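Local coordinates for protein galactose-binding lectin (Arachis hypogaea, PDB 2DVA) that binds galactose as a homotetrameric legume lectin that carries manganese and calcium ions, at residues 89-94 and 196-201. Sequence-based numbering, arbitrary orientation.
Sequences IAPEDT and AKLPER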
# COMPACT_ATOMS: atom_id res chain seq x y z
N ILE A 89 3.52 15.21 18.07
CA ILE A 89 4.03 15.81 16.85
C ILE A 89 4.82 17.02 17.33
O ILE A 89 4.33 17.79 18.14
CB ILE A 89 2.88 16.29 15.96
CG1 ILE A 89 1.78 15.24 15.92
CG2 ILE A 89 3.40 16.61 14.56
CD1 ILE A 89 0.54 15.70 15.20
N ALA A 90 6.03 17.19 16.83
CA ALA A 90 6.85 18.30 17.29
C ALA A 90 7.93 18.69 16.28
O ALA A 90 8.14 17.99 15.28
CB ALA A 90 7.49 17.92 18.64
N PRO A 91 8.63 19.81 16.54
CA PRO A 91 9.71 20.29 15.67
C PRO A 91 10.65 19.13 15.39
O PRO A 91 10.88 18.29 16.27
CB PRO A 91 10.37 21.38 16.50
CG PRO A 91 9.21 21.96 17.25
CD PRO A 91 8.45 20.72 17.69
N GLU A 92 11.18 19.08 14.17
CA GLU A 92 12.05 17.97 13.80
C GLU A 92 13.25 17.78 14.71
O GLU A 92 13.81 16.69 14.77
CB GLU A 92 12.51 18.13 12.34
CG GLU A 92 13.41 19.32 12.09
CD GLU A 92 13.74 19.48 10.61
OE1 GLU A 92 14.30 18.54 10.01
OE2 GLU A 92 13.44 20.56 10.05
N ASP A 93 13.64 18.84 15.42
CA ASP A 93 14.80 18.77 16.31
C ASP A 93 14.40 18.50 17.76
O ASP A 93 15.19 18.71 18.68
CB ASP A 93 15.58 20.08 16.25
CG ASP A 93 14.83 21.23 16.90
OD1 ASP A 93 13.58 21.23 16.84
OD2 ASP A 93 15.48 22.13 17.47
N THR A 94 13.17 18.03 17.95
CA THR A 94 12.67 17.76 19.28
C THR A 94 13.52 16.75 20.04
O THR A 94 13.93 15.72 19.50
CB THR A 94 11.21 17.25 19.24
OG1 THR A 94 10.75 17.01 20.58
CG2 THR A 94 11.11 15.96 18.43
N ALA A 196 -0.55 26.80 12.56
CA ALA A 196 -0.30 27.87 13.52
C ALA A 196 0.50 27.43 14.74
O ALA A 196 1.15 28.25 15.38
CB ALA A 196 -1.62 28.49 13.96
N LYS A 197 0.47 26.14 15.06
CA LYS A 197 1.16 25.66 16.26
C LYS A 197 2.51 24.98 16.04
O LYS A 197 3.34 24.94 16.94
CB LYS A 197 0.25 24.71 17.03
CG LYS A 197 -1.05 25.35 17.50
CD LYS A 197 -0.79 26.44 18.52
CE LYS A 197 -2.05 27.19 18.87
NZ LYS A 197 -1.77 28.23 19.91
N LEU A 198 2.72 24.44 14.85
CA LEU A 198 3.98 23.74 14.57
C LEU A 198 4.70 24.28 13.34
O LEU A 198 4.12 24.98 12.52
CB LEU A 198 3.71 22.24 14.36
CG LEU A 198 3.27 21.39 15.56
CD1 LEU A 198 2.87 20.01 15.08
CD2 LEU A 198 4.39 21.29 16.58
N PRO A 199 6.00 23.97 13.22
CA PRO A 199 6.75 24.45 12.06
C PRO A 199 6.37 23.58 10.86
O PRO A 199 5.64 22.59 11.01
CB PRO A 199 8.21 24.28 12.50
CG PRO A 199 8.14 23.08 13.39
CD PRO A 199 6.90 23.35 14.21
N GLU A 200 6.86 23.93 9.67
CA GLU A 200 6.55 23.17 8.47
C GLU A 200 7.06 21.73 8.52
O GLU A 200 6.40 20.82 8.02
CB GLU A 200 7.14 23.88 7.25
CG GLU A 200 6.57 25.26 7.04
CD GLU A 200 7.42 26.10 6.12
OE1 GLU A 200 7.43 25.83 4.90
OE2 GLU A 200 8.08 27.03 6.63
N ARG A 201 8.24 21.52 9.09
CA ARG A 201 8.78 20.18 9.19
C ARG A 201 8.71 19.72 10.64
O ARG A 201 9.16 20.43 11.54
CB ARG A 201 10.23 20.14 8.69
CG ARG A 201 10.48 21.06 7.51
CD ARG A 201 11.51 20.50 6.55
NE ARG A 201 12.62 19.84 7.23
CZ ARG A 201 13.62 19.23 6.59
NH1 ARG A 201 13.64 19.20 5.27
NH2 ARG A 201 14.58 18.63 7.29
O HOH W 1 11.25 21.65 12.21
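In the seven-stranded sheet of the legume lectin fold, strands 84-91 and 201-209 are antiparallel neighbours, and Glu92, one residue past the end of the first, is tied to Arg201, which starts the second. Arg201 meets the carboxylate side-on: NH2 reaches Glu92 OE1 at 2.7 Å, nearly straight at 172° and on the syn lone pair, while NE bonds Glu92 OE2 at 3.0 Å. That second bond is more bent, and the two planes are turned 38° apart. Kinks in the arginine chain turn the guanidinium edge, with NE and NH2, to the carboxylate; the glutamate runs straight beyond CG. A water bridges the two segments, accepting from Glu92 N and donating to Glu92 OE2; its approach to Arg201 O is doubtfully short. Further along, the side chains of Pro91 and Pro199 run roughly perpendicular, Pro199 CG lying 3.9 Å from Pro91 CA. Leu198, just past helix 194-197, forks over the strand: CD1 presses on Ile89 CG2 at 3.5 Å, a tight fit, and CD2 rests near Ala90 CA. Leu198 also touches Val118, and Pro51 packs on both Glu92 and Arg201. With both oxygens engaged, the carboxylate is restrained in rotation, and the paired charges probably help keep Glu92 ionised at this partly exposed end.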